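Side-chain contacts in putative enzyme related to aldose 1-epimerase (Salmonella typhimurium, PDB 2HTA), which probably interconverts the alpha and beta anomers of glucose 6-phosphate, acting as a hexose-6-phosphate 1-epimerase: residues A[30-35]-A[128-133]; A[62-65]-A[71-74]; A[111-116]-A[134-139]. All coordinates share one frame; numbering follows the deposited sequence.

Overall arrangement
Following the chain from its N terminus, residues 30-35 enter strand 33-38 of the antiparallel sheet that ends at strand 61-67. Their partner, 128-133, comes 93 residues later, so interaction 1 closes a long loop. Within that loop lies the whole of interaction 2, a short return in which 71-74 folds back on 62-65 of the same first sheet. Interaction 3 starts inside the long loop, at 111-116, but finishes beyond it at 134-139, so interactions 1 and 3 cross. Both use strand 130-137, at successive parts of its length. Together the contacts join the first sheet, strand 130-137 and the loop carrying Arg114, a probable substrate-binding residue.

Interaction 1: residues A[30-35]-A[128-133]; sequences TPVLSR and NGVMLT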
# COMPACT_ATOMS: atom_id res chain seq x y z
N THR A 30 -2.98 7.65 -23.13
CA THR A 30 -4.39 7.72 -23.50
C THR A 30 -4.91 9.07 -23.06
O THR A 30 -4.18 9.84 -22.43
CB THR A 30 -5.25 6.60 -22.79
OG1 THR A 30 -5.41 6.94 -21.41
CG2 THR A 30 -4.64 5.24 -22.93
N PRO A 31 -6.17 9.42 -23.38
CA PRO A 31 -6.60 10.73 -22.91
C PRO A 31 -6.48 10.94 -21.39
O PRO A 31 -6.36 12.09 -20.94
CB PRO A 31 -8.10 10.79 -23.35
CG PRO A 31 -8.15 9.83 -24.53
CD PRO A 31 -7.22 8.73 -24.16
N VAL A 32 -6.51 9.86 -20.59
CA VAL A 32 -6.45 10.07 -19.15
C VAL A 32 -5.14 9.64 -18.49
O VAL A 32 -4.91 9.96 -17.34
CB VAL A 32 -7.63 9.45 -18.41
CG1 VAL A 32 -8.96 9.96 -19.02
CG2 VAL A 32 -7.53 7.95 -18.53
N LEU A 33 -4.32 8.89 -19.22
CA LEU A 33 -3.10 8.26 -18.70
C LEU A 33 -1.91 8.91 -19.34
O LEU A 33 -1.81 8.96 -20.57
CB LEU A 33 -3.07 6.80 -19.08
CG LEU A 33 -3.76 5.75 -18.20
CD1 LEU A 33 -3.58 4.35 -18.84
CD2 LEU A 33 -3.28 5.81 -16.76
N SER A 34 -0.97 9.35 -18.52
CA SER A 34 0.27 9.93 -19.02
C SER A 34 1.42 9.38 -18.21
O SER A 34 1.22 8.94 -17.08
CB SER A 34 0.23 11.46 -18.88
OG SER A 34 0.13 11.88 -17.49
N ARG A 35 2.59 9.35 -18.83
CA ARG A 35 3.84 9.22 -18.09
C ARG A 35 4.52 10.57 -17.78
O ARG A 35 4.60 11.48 -18.65
CB ARG A 35 4.84 8.32 -18.80
CG ARG A 35 6.21 8.39 -18.03
CD ARG A 35 7.27 7.44 -18.48
NE ARG A 35 7.80 7.67 -19.84
CZ ARG A 35 8.93 8.31 -20.16
NH1 ARG A 35 9.71 8.90 -19.26
NH2 ARG A 35 9.25 8.37 -21.46
N ASN A 128 -16.05 5.26 -16.22
CA ASN A 128 -16.08 5.08 -14.76
C ASN A 128 -14.66 5.12 -14.11
O ASN A 128 -14.51 5.50 -12.97
CB ASN A 128 -16.75 3.76 -14.38
CG ASN A 128 -18.20 3.71 -14.81
OD1 ASN A 128 -18.87 4.73 -14.76
ND2 ASN A 128 -18.66 2.58 -15.24
N GLY A 129 -13.65 4.73 -14.87
CA GLY A 129 -12.29 4.81 -14.30
C GLY A 129 -11.33 4.05 -15.18
O GLY A 129 -11.58 3.92 -16.40
N VAL A 130 -10.23 3.53 -14.57
CA VAL A 130 -9.14 2.95 -15.35
C VAL A 130 -8.68 1.64 -14.69
O VAL A 130 -8.73 1.53 -13.46
CB VAL A 130 -7.93 3.93 -15.43
CG1 VAL A 130 -6.84 3.36 -16.34
CG2 VAL A 130 -8.36 5.28 -16.00
N MET A 131 -8.30 0.67 -15.50
CA MET A 131 -7.68 -0.58 -14.98
C MET A 131 -6.27 -0.63 -15.46
O MET A 131 -6.04 -0.31 -16.63
CB MET A 131 -8.40 -1.81 -15.59
CG MET A 131 -9.90 -1.96 -15.26
SD MET A 131 -10.55 -3.44 -16.22
CE MET A 131 -9.45 -4.77 -15.66
N LEU A 132 -5.33 -1.11 -14.63
CA LEU A 132 -3.93 -1.17 -15.07
C LEU A 132 -3.31 -2.46 -14.55
O LEU A 132 -3.65 -2.90 -13.44
CB LEU A 132 -3.11 -0.01 -14.46
CG LEU A 132 -3.51 1.45 -14.72
CD1 LEU A 132 -4.50 1.88 -13.65
CD2 LEU A 132 -2.23 2.31 -14.62
N THR A 133 -2.42 -3.04 -15.35
CA THR A 133 -1.69 -4.25 -14.93
C THR A 133 -0.22 -3.95 -15.06
O THR A 133 0.24 -3.60 -16.14
CB THR A 133 -1.99 -5.39 -15.82
OG1 THR A 133 -3.40 -5.68 -15.76
CG2 THR A 133 -1.24 -6.61 -15.33
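Val130 pushes its two methyl groups into the step between Val32 and Leu33, each branch meeting a different neighbour. Its CG2 lies 3.8 Å from Val32 CG2, the closest approach between the segments, while its CG1 turns to Leu33 CD1 at 4.2 Å. The two valines do not meet head on: their side chains slide past one another in opposite directions, methyl beside methyl. A chi1 of -175° turns CG1 of Val130 toward Leu33 and CG2 toward Val32. Leu33 answers with a fork of its own. While CD1 takes Val130, CD2 reaches across to Leu132 CD2, also at 4.2 Å, so the leucine tip straddles the groove between two residues that lie two apart on the opposing strand. Met131, between them, points away. Val46 touches both Leu33 and Val130, and His123 also lies against Leu33, so the adjoining strands of both sheets continue this hydrophobic seam.

No hydrogen bond crosses the contact; the turn before them helps to set Val32 and Leu33, along with backbone bonding of Val32 to Asp47. Thr30 OG1 accepts from Val32 N at 3.2 Å, an ST turn, with a weak second bond from Leu33 N, and the same hydroxyl is bonded to Glu125. The backbone of Thr30 adds a bond from its N to Leu33 O, 3.1 Å long, and the chain reverses through Pro31 and Val32 as a tight hairpin turn. The alpha carbons of Val32 and Val130 remain 8.5 Å apart, a gap spanned by side chains alone. Such interlocking of branched aliphatic residues between strands of two different antiparallel sheets is the face-to-face packing of a beta sandwich, in keeping with the galactose-mutarotase-like fold to which this family belongs.

Interaction 2: residues A[62-65]-A[71-74]; sequences LLSW and EEVL
Ser64 and Trp65 run antiparallel past Leu74 and Val73, with alpha carbons 5.2 Å apart at Ser64 and Leu74, although 71-74 is not a regular strand. One direct backbone bond joins them: Val73 N gives its proton to Trp65 O over 2.9 Å, with an N-H...O angle of 163°. A water bridges the backbones beside this bond. It accepts from Trp65 N and can donate to Leu74 O and Glu72 OE1, although more acceptors lie near it than it has protons. On the side of strand 51-56, Leu63 and Ser64 both face Ser54 in a classic beta bulge.

Among the side chains, Trp65 and Val73 lie side by side and point the same way. The six-membered part of the indole meets the valine obliquely, CE3 coming within 3.5 Å of Val73 CB, and CZ3 reaches both valine methyls. Leu74 sends CD1 across Leu62 at about a right angle, 3.7 Å from Leu62 CG, and the same methyl lies 4.0 Å from Trp65 CB. Glu72 is bent at chi2 (-71°), a turn that brings its carboxylate back over the strand. There a second water links OE1 to Ser64 OG, 2.8 Å from each; Ser64 OG is also bonded to Ser54 OG, and the indole NE1 to Gly159 O.

Chemically, the contact combines an aliphatic and aromatic core with a buried carboxylate that meets the strand largely through water. The donation to Glu72 OE1 from the water at Ser64, and possibly one from the water at Trp65 N, would probably help to stabilise a negative charge there. By contrast, Leu63 O is buried with no polar partner in the model, so the satisfaction of polar groups across this junction is uneven.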
# COMPACT_ATOMS: atom_id res chain seq x y z
N LEU A 62 1.25 2.37 -6.02
CA LEU A 62 0.15 3.32 -6.03
C LEU A 62 0.47 4.43 -5.01
O LEU A 62 0.56 4.19 -3.85
CB LEU A 62 -1.15 2.58 -5.69
CG LEU A 62 -2.43 3.44 -5.61
CD1 LEU A 62 -2.80 4.17 -6.91
CD2 LEU A 62 -3.60 2.50 -5.14
N LEU A 63 0.64 5.64 -5.49
CA LEU A 63 1.03 6.80 -4.67
C LEU A 63 -0.17 7.56 -4.13
O LEU A 63 -0.12 8.10 -3.01
CB LEU A 63 1.79 7.79 -5.57
CG LEU A 63 3.01 7.22 -6.30
CD1 LEU A 63 3.66 8.19 -7.25
CD2 LEU A 63 4.01 6.75 -5.22
N SER A 64 -1.26 7.60 -4.90
CA SER A 64 -2.40 8.47 -4.49
C SER A 64 -3.66 7.98 -5.21
O SER A 64 -3.56 7.39 -6.28
CB SER A 64 -2.15 9.97 -4.84
OG SER A 64 -2.17 10.21 -6.23
N TRP A 65 -4.82 8.26 -4.63
CA TRP A 65 -6.10 7.91 -5.21
C TRP A 65 -7.10 8.89 -4.59
O TRP A 65 -7.23 8.98 -3.37
CB TRP A 65 -6.49 6.43 -4.92
CG TRP A 65 -7.92 6.12 -5.28
CD1 TRP A 65 -8.52 6.33 -6.53
CD2 TRP A 65 -8.96 5.67 -4.40
NE1 TRP A 65 -9.84 5.93 -6.47
CE2 TRP A 65 -10.15 5.59 -5.17
CE3 TRP A 65 -9.00 5.31 -3.03
CZ2 TRP A 65 -11.40 5.18 -4.62
CZ3 TRP A 65 -10.23 4.88 -2.48
CH2 TRP A 65 -11.42 4.84 -3.28
N GLU A 71 -11.84 13.82 -0.60
CA GLU A 71 -10.45 14.23 -0.34
C GLU A 71 -9.54 13.04 -0.66
O GLU A 71 -9.99 11.89 -0.73
CB GLU A 71 -10.29 14.62 1.13
CG GLU A 71 -11.42 15.56 1.62
CD GLU A 71 -11.06 16.98 1.56
OE1 GLU A 71 -10.34 17.39 0.61
OE2 GLU A 71 -11.49 17.70 2.50
N GLU A 72 -8.27 13.33 -0.90
CA GLU A 72 -7.31 12.25 -1.14
C GLU A 72 -7.54 11.12 -0.11
O GLU A 72 -7.66 11.34 1.10
CB GLU A 72 -5.87 12.77 -0.95
CG GLU A 72 -5.46 13.89 -1.97
CD GLU A 72 -5.27 13.42 -3.42
OE1 GLU A 72 -5.11 12.18 -3.70
OE2 GLU A 72 -5.27 14.30 -4.34
N VAL A 73 -7.52 9.90 -0.61
CA VAL A 73 -7.74 8.74 0.26
C VAL A 73 -6.42 8.18 0.80
O VAL A 73 -6.38 7.69 1.92
CB VAL A 73 -8.49 7.66 -0.48
CG1 VAL A 73 -8.68 6.40 0.41
CG2 VAL A 73 -9.86 8.21 -0.85
N LEU A 74 -5.39 8.14 -0.04
CA LEU A 74 -4.08 7.65 0.37
C LEU A 74 -3.16 8.77 0.79
O LEU A 74 -3.13 9.82 0.17
CB LEU A 74 -3.42 6.90 -0.80
CG LEU A 74 -4.18 5.66 -1.30
CD1 LEU A 74 -3.52 5.14 -2.55
CD2 LEU A 74 -4.24 4.56 -0.16
O HOH W 1 -4.70 11.39 -6.34
O HOH W 2 -4.49 9.87 -2.24

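Interaction 3: residues A[111-116]-A[134-139]; sequences GFARNL and FELQSS
Leu136 meets Ala113 and Leu116 with aliphatic groups alone, and aromatic rings stand beside this trio. The ring of Phe112 stacks edge-to-face with Tyr145, while its CD2 lies 3.8 Å from Leu116 CD1. Trp118 touches Leu136 from the loop and bonds through NE1 to Ala113 O.

At the centre, Leu136 opens its fork against the loop. CD1 lies 3.8 Å from Leu116 CB, whereas CD2 faces Ala113 at 4.0 Å from CB. With CG extended away from the backbone N (chi1 -178°), the side chain stands out from the strand and spreads its methyls over the two loop residues. Leu116 is also covered by Thr142 and Tyr145 of helix 140-145, and Leu152 backs Ala113.

The loop is shaped by a bond from Asn115 N to Phe112 O, 3.1 Å long, and the angles of Ala113 and Arg114 make it a type I turn. The turn lets Ala113 rest against Leu136, while the CB of Arg114 is directed away from residues 134-139. The contact packs a loop that contains Arg114, probably a substrate-binding residue, against the end of strand 130-137 in the large antiparallel sheet of this galactose-mutarotase-like fold.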
# COMPACT_ATOMS: atom_id res chain seq x y z
N GLY A 111 10.60 -7.16 1.67
CA GLY A 111 10.99 -7.75 0.38
C GLY A 111 11.84 -6.89 -0.52
O GLY A 111 12.57 -6.00 -0.04
N PHE A 112 11.72 -7.10 -1.82
CA PHE A 112 12.48 -6.29 -2.80
C PHE A 112 11.63 -5.80 -4.00
O PHE A 112 12.08 -5.00 -4.80
CB PHE A 112 13.73 -7.06 -3.27
CG PHE A 112 13.42 -8.38 -3.87
CD1 PHE A 112 13.66 -9.54 -3.15
CD2 PHE A 112 12.87 -8.49 -5.15
CE1 PHE A 112 13.41 -10.78 -3.70
CE2 PHE A 112 12.61 -9.75 -5.72
CZ PHE A 112 12.86 -10.91 -4.96
N ALA A 113 10.39 -6.30 -4.11
CA ALA A 113 9.55 -5.87 -5.26
C ALA A 113 9.26 -4.36 -5.30
O ALA A 113 9.14 -3.78 -6.37
CB ALA A 113 8.26 -6.67 -5.25
N ARG A 114 9.23 -3.72 -4.13
CA ARG A 114 8.90 -2.27 -4.03
C ARG A 114 10.06 -1.41 -4.49
O ARG A 114 9.95 -0.17 -4.61
CB ARG A 114 8.46 -1.93 -2.62
CG ARG A 114 9.54 -2.17 -1.51
CD ARG A 114 8.90 -1.86 -0.20
NE ARG A 114 9.83 -1.96 0.92
CZ ARG A 114 9.78 -1.22 2.00
NH1 ARG A 114 8.87 -0.25 2.13
NH2 ARG A 114 10.69 -1.41 2.98
N ASN A 115 11.22 -2.06 -4.67
CA ASN A 115 12.46 -1.34 -5.05
C ASN A 115 12.80 -1.42 -6.53
O ASN A 115 13.67 -0.66 -7.02
CB ASN A 115 13.67 -1.90 -4.26
CG ASN A 115 13.47 -1.89 -2.76
OD1 ASN A 115 12.97 -2.87 -2.16
ND2 ASN A 115 13.80 -0.78 -2.13
N LEU A 116 12.11 -2.25 -7.28
CA LEU A 116 12.47 -2.53 -8.68
C LEU A 116 11.45 -1.95 -9.66
O LEU A 116 10.28 -1.81 -9.30
CB LEU A 116 12.56 -4.05 -8.89
CG LEU A 116 13.59 -4.77 -8.02
CD1 LEU A 116 13.38 -6.29 -8.22
CD2 LEU A 116 15.02 -4.33 -8.47
N PHE A 134 0.51 -4.13 -13.96
CA PHE A 134 1.98 -3.97 -13.94
C PHE A 134 2.59 -5.36 -13.77
O PHE A 134 1.99 -6.26 -13.12
CB PHE A 134 2.38 -3.08 -12.75
CG PHE A 134 1.92 -1.66 -12.85
CD1 PHE A 134 0.64 -1.25 -12.38
CD2 PHE A 134 2.74 -0.72 -13.45
CE1 PHE A 134 0.24 0.12 -12.47
CE2 PHE A 134 2.35 0.64 -13.52
CZ PHE A 134 1.12 1.05 -13.04
N GLU A 135 3.80 -5.54 -14.30
CA GLU A 135 4.43 -6.87 -14.19
C GLU A 135 5.90 -6.71 -13.72
O GLU A 135 6.61 -5.83 -14.21
CB GLU A 135 4.44 -7.50 -15.58
CG GLU A 135 5.06 -8.90 -15.59
CD GLU A 135 4.99 -9.52 -16.98
OE1 GLU A 135 5.79 -9.15 -17.84
OE2 GLU A 135 4.08 -10.32 -17.23
N LEU A 136 6.33 -7.60 -12.84
CA LEU A 136 7.73 -7.68 -12.44
C LEU A 136 8.20 -9.09 -12.70
O LEU A 136 7.47 -10.04 -12.45
CB LEU A 136 7.91 -7.32 -10.98
CG LEU A 136 9.40 -7.33 -10.50
CD1 LEU A 136 10.10 -6.04 -11.00
CD2 LEU A 136 9.36 -7.31 -9.01
N GLN A 137 9.41 -9.25 -13.28
CA GLN A 137 9.94 -10.61 -13.49
C GLN A 137 11.30 -10.76 -12.87
O GLN A 137 12.03 -9.78 -12.73
CB GLN A 137 10.03 -10.95 -14.96
CG GLN A 137 8.62 -11.05 -15.60
CD GLN A 137 8.67 -11.62 -16.96
OE1 GLN A 137 9.03 -10.92 -17.89
NE2 GLN A 137 8.31 -12.90 -17.10
N SER A 138 11.64 -11.98 -12.53
CA SER A 138 13.00 -12.27 -12.08
C SER A 138 14.00 -12.01 -13.18
O SER A 138 13.66 -11.96 -14.38
CB SER A 138 13.10 -13.76 -11.63
OG SER A 138 12.52 -14.60 -12.59
N SER A 139 15.24 -11.80 -12.79
CA SER A 139 16.31 -11.51 -13.74
C SER A 139 17.57 -12.08 -13.09
O SER A 139 17.53 -12.51 -11.93
CB SER A 139 16.46 -10.01 -13.85
OG SER A 139 16.89 -9.48 -12.60